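Local coordinates for protein ochratoxinase (Aspergillus niger, PDB 4C60) that releases C-terminal aromatic amino acids as a zinc-dependent carboxypeptidase and breaks ochratoxin A down to ochratoxin alpha and L-phenylalanine, at residues G100-L105 against T130-N135. Residues are numbered along the deposited sequence; the frame is centred on the assembly and turned at random.
Sequences GCWEAL and TIVGPN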
ATOM      1  N   GLY F 100     -20.376  29.814 -13.512  1.00 25.15           N
ATOM      2  CA  GLY F 100     -20.021  29.759 -14.918  1.00 25.40           C
ATOM      3  C   GLY F 100     -21.115  29.189 -15.818  1.00 25.61           C
ATOM      4  O   GLY F 100     -21.358  29.699 -16.913  1.00 25.20           O
ATOM      5  N   CYS F 101     -21.792  28.150 -15.346  1.00 26.06           N
ATOM      6  CA  CYS F 101     -22.890  27.554 -16.095  1.00 26.39           C
ATOM      7  C   CYS F 101     -24.094  28.494 -16.189  1.00 26.63           C
ATOM      8  O   CYS F 101     -24.765  28.544 -17.222  1.00 26.96           O
ATOM      9  CB  CYS F 101     -23.294  26.218 -15.475  1.00 26.27           C
ATOM     10  SG  CYS F 101     -22.116  24.911 -15.882  1.00 26.81           S
ATOM     11  N   TRP F 102     -24.352  29.243 -15.120  1.00 26.10           N
ATOM     12  CA  TRP F 102     -25.420  30.220 -15.130  1.00 25.49           C
ATOM     13  C   TRP F 102     -25.119  31.245 -16.214  1.00 26.03           C
ATOM     14  O   TRP F 102     -25.977  31.586 -17.028  1.00 25.83           O
ATOM     15  CB  TRP F 102     -25.530  30.910 -13.769  1.00 24.91           C
ATOM     16  CG  TRP F 102     -26.672  31.888 -13.651  1.00 24.71           C
ATOM     17  CD1 TRP F 102     -27.949  31.602 -13.288  1.00 24.60           C
ATOM     18  CD2 TRP F 102     -26.626  33.286 -13.896  1.00 24.63           C
ATOM     19  NE1 TRP F 102     -28.702  32.734 -13.298  1.00 24.86           N
ATOM     20  CE2 TRP F 102     -27.915  33.786 -13.685  1.00 24.85           C
ATOM     21  CE3 TRP F 102     -25.617  34.172 -14.293  1.00 25.27           C
ATOM     22  CZ2 TRP F 102     -28.235  35.145 -13.842  1.00 25.14           C
ATOM     23  CZ3 TRP F 102     -25.938  35.544 -14.441  1.00 25.37           C
ATOM     24  CH2 TRP F 102     -27.231  36.006 -14.205  1.00 25.03           C
ATOM     25  N   GLU F 103     -23.885  31.735 -16.188  1.00 26.64           N
ATOM     26  CA  GLU F 103     -23.456  32.830 -17.034  1.00 27.78           C
ATOM     27  C   GLU F 103     -23.499  32.445 -18.521  1.00 26.75           C
ATOM     28  O   GLU F 103     -23.882  33.250 -19.376  1.00 27.04           O
ATOM     29  CB  GLU F 103     -22.042  33.252 -16.641  1.00 28.71           C
ATOM     30  CG  GLU F 103     -21.817  34.733 -16.630  1.00 29.72           C
ATOM     31  CD  GLU F 103     -22.439  35.499 -15.532  1.00 30.90           C
ATOM     32  OE1 GLU F 103     -22.347  35.143 -14.358  1.00 30.28           O
ATOM     33  OE2 GLU F 103     -23.003  36.538 -15.886  1.00 32.99           O
ATOM     34  N   ALA F 104     -23.137  31.199 -18.795  1.00 25.70           N
ATOM     35  CA  ALA F 104     -23.220  30.606 -20.133  1.00 25.65           C
ATOM     36  C   ALA F 104     -24.628  30.665 -20.722  1.00 25.62           C
ATOM     37  O   ALA F 104     -24.829  31.091 -21.870  1.00 25.60           O
ATOM     38  CB  ALA F 104     -22.788  29.156 -20.077  1.00 25.51           C
ATOM     39  N   LEU F 105     -25.589  30.248 -19.917  1.00 24.74           N
ATOM     40  CA  LEU F 105     -26.966  30.213 -20.327  1.00 24.85           C
ATOM     41  C   LEU F 105     -27.518  31.619 -20.533  1.00 25.71           C
ATOM     42  O   LEU F 105     -28.242  31.858 -21.498  1.00 25.69           O
ATOM     43  CB  LEU F 105     -27.785  29.460 -19.290  1.00 24.48           C
ATOM     44  CG  LEU F 105     -28.974  28.643 -19.779  1.00 24.18           C
ATOM     45  CD1 LEU F 105     -28.556  27.658 -20.853  1.00 23.78           C
ATOM     46  CD2 LEU F 105     -29.584  27.923 -18.583  1.00 23.96           C
ATOM     47  N   THR F 130     -31.107  21.341  -9.471  1.00 24.30           N
ATOM     48  CA  THR F 130     -30.468  22.145  -8.411  1.00 24.25           C
ATOM     49  C   THR F 130     -29.840  23.445  -8.939  1.00 23.78           C
ATOM     50  O   THR F 130     -30.026  24.493  -8.338  1.00 23.06           O
ATOM     51  CB  THR F 130     -29.387  21.363  -7.625  1.00 24.51           C
ATOM     52  OG1 THR F 130     -29.850  20.044  -7.314  1.00 25.91           O
ATOM     53  CG2 THR F 130     -29.054  22.073  -6.321  1.00 24.71           C
ATOM     54  N   ILE F 131     -29.098  23.363 -10.045  1.00 23.41           N
ATOM     55  CA  ILE F 131     -28.596  24.554 -10.724  1.00 24.06           C
ATOM     56  C   ILE F 131     -29.070  24.593 -12.174  1.00 24.77           C
ATOM     57  O   ILE F 131     -29.840  23.740 -12.606  1.00 24.06           O
ATOM     58  CB  ILE F 131     -27.061  24.657 -10.682  1.00 23.89           C
ATOM     59  CG1 ILE F 131     -26.407  23.461 -11.391  1.00 23.62           C
ATOM     60  CG2 ILE F 131     -26.572  24.755  -9.241  1.00 23.94           C
ATOM     61  CD1 ILE F 131     -24.914  23.617 -11.583  1.00 23.67           C
ATOM     62  N   VAL F 132     -28.618  25.603 -12.908  1.00 25.19           N
ATOM     63  CA  VAL F 132     -28.951  25.713 -14.316  1.00 25.56           C
ATOM     64  C   VAL F 132     -27.706  25.779 -15.168  1.00 25.61           C
ATOM     65  O   VAL F 132     -26.633  26.195 -14.723  1.00 25.40           O
ATOM     66  CB  VAL F 132     -29.852  26.907 -14.662  1.00 26.72           C
ATOM     67  CG1 VAL F 132     -31.181  26.815 -13.922  1.00 26.98           C
ATOM     68  CG2 VAL F 132     -29.176  28.256 -14.456  1.00 27.74           C
ATOM     69  N   GLY F 133     -27.855  25.374 -16.415  1.00 25.44           N
ATOM     70  CA  GLY F 133     -26.746  25.500 -17.343  1.00 24.84           C
ATOM     71  C   GLY F 133     -27.017  24.937 -18.711  1.00 24.14           C
ATOM     72  O   GLY F 133     -28.109  24.465 -18.996  1.00 23.66           O
ATOM     73  N   PRO F 134     -25.997  24.949 -19.558  1.00 24.11           N
ATOM     74  CA  PRO F 134     -26.122  24.334 -20.858  1.00 24.13           C
ATOM     75  C   PRO F 134     -26.222  22.826 -20.749  1.00 23.94           C
ATOM     76  O   PRO F 134     -25.883  22.254 -19.718  1.00 24.80           O
ATOM     77  CB  PRO F 134     -24.813  24.719 -21.570  1.00 24.64           C
ATOM     78  CG  PRO F 134     -24.157  25.754 -20.730  1.00 24.70           C
ATOM     79  CD  PRO F 134     -24.677  25.560 -19.338  1.00 24.34           C
ATOM     80  N   ASN F 135     -26.682  22.172 -21.810  1.00 24.01           N
ATOM     81  CA  ASN F 135     -26.429  20.749 -21.978  1.00 23.78           C
ATOM     82  C   ASN F 135     -24.932  20.537 -21.955  1.00 24.20           C
ATOM     83  O   ASN F 135     -24.195  21.225 -22.683  1.00 24.64           O
ATOM     84  CB  ASN F 135     -26.951  20.271 -23.314  1.00 23.73           C
ATOM     85  CG  ASN F 135     -28.449  20.268 -23.368  1.00 23.57           C
ATOM     86  OD1 ASN F 135     -29.088  19.447 -22.740  1.00 22.58           O
ATOM     87  ND2 ASN F 135     -29.019  21.179 -24.146  1.00 24.22           N
TER
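The indole of Trp-102 meets Val-132 obliquely, with CD1 of the Trp-102 ring 3.8 Å from Val-132 CG2. The carboxylate carbon of Glu-103 lies in the ring plane at the indole edge. The contact belongs to the twisted TIM-barrel domain of this amidohydrolase. It packs the last turns of helix 90-106 against the loop that runs from helix 119-127 into strand 135-138. That strand lies parallel to strand 109-114, as in a beta/alpha barrel. Trp-429 packs edge-to-face with the Trp-102 ring, and so does Trp-429 of a neighbouring subunit. Trp-102 NE1 is hydrogen-bonded to the backbone oxygen of Pro-428. The side chain of Trp-102 starts away from the loop. The ring still reaches Val-132, because CG is anti to the backbone N (chi1 -176°) and the two side chains run side by side in the same direction. No hydrogen bond joins the two segments, and every touching residue is buried. The main chains come closest at Cys-101 and Gly-133, whose CA atoms are 4.5 Å apart. Here the helix lies directly on the loop backbone, and Cys-101 O is 3.6 Å from Gly-133 CA. Cys-101 CB is 3.4 Å from Val-132 O. Both methyls of Leu-105 pack on Gly-133. Leu-105 CD1 lies against its carbonyl group, 3.7 Å from Gly-133 O. Leu-105 CD2 touches Gly-133 N and O and also reaches Val-132 CB, at 4.1 Å. Gly-133 O accepts a hydrogen bond from Lys-416. Phe-421, on strand 419-422, touches both Leu-105 and Val-132. The proline ring fills the last part of the interface, and Tyr-112 of strand 109-114 touches both Ala-104 and Pro-134. Pro-134 CD rests on Cys-101 O, and Pro-134 CG meets the Ala-104 CB methyl at 3.7 Å.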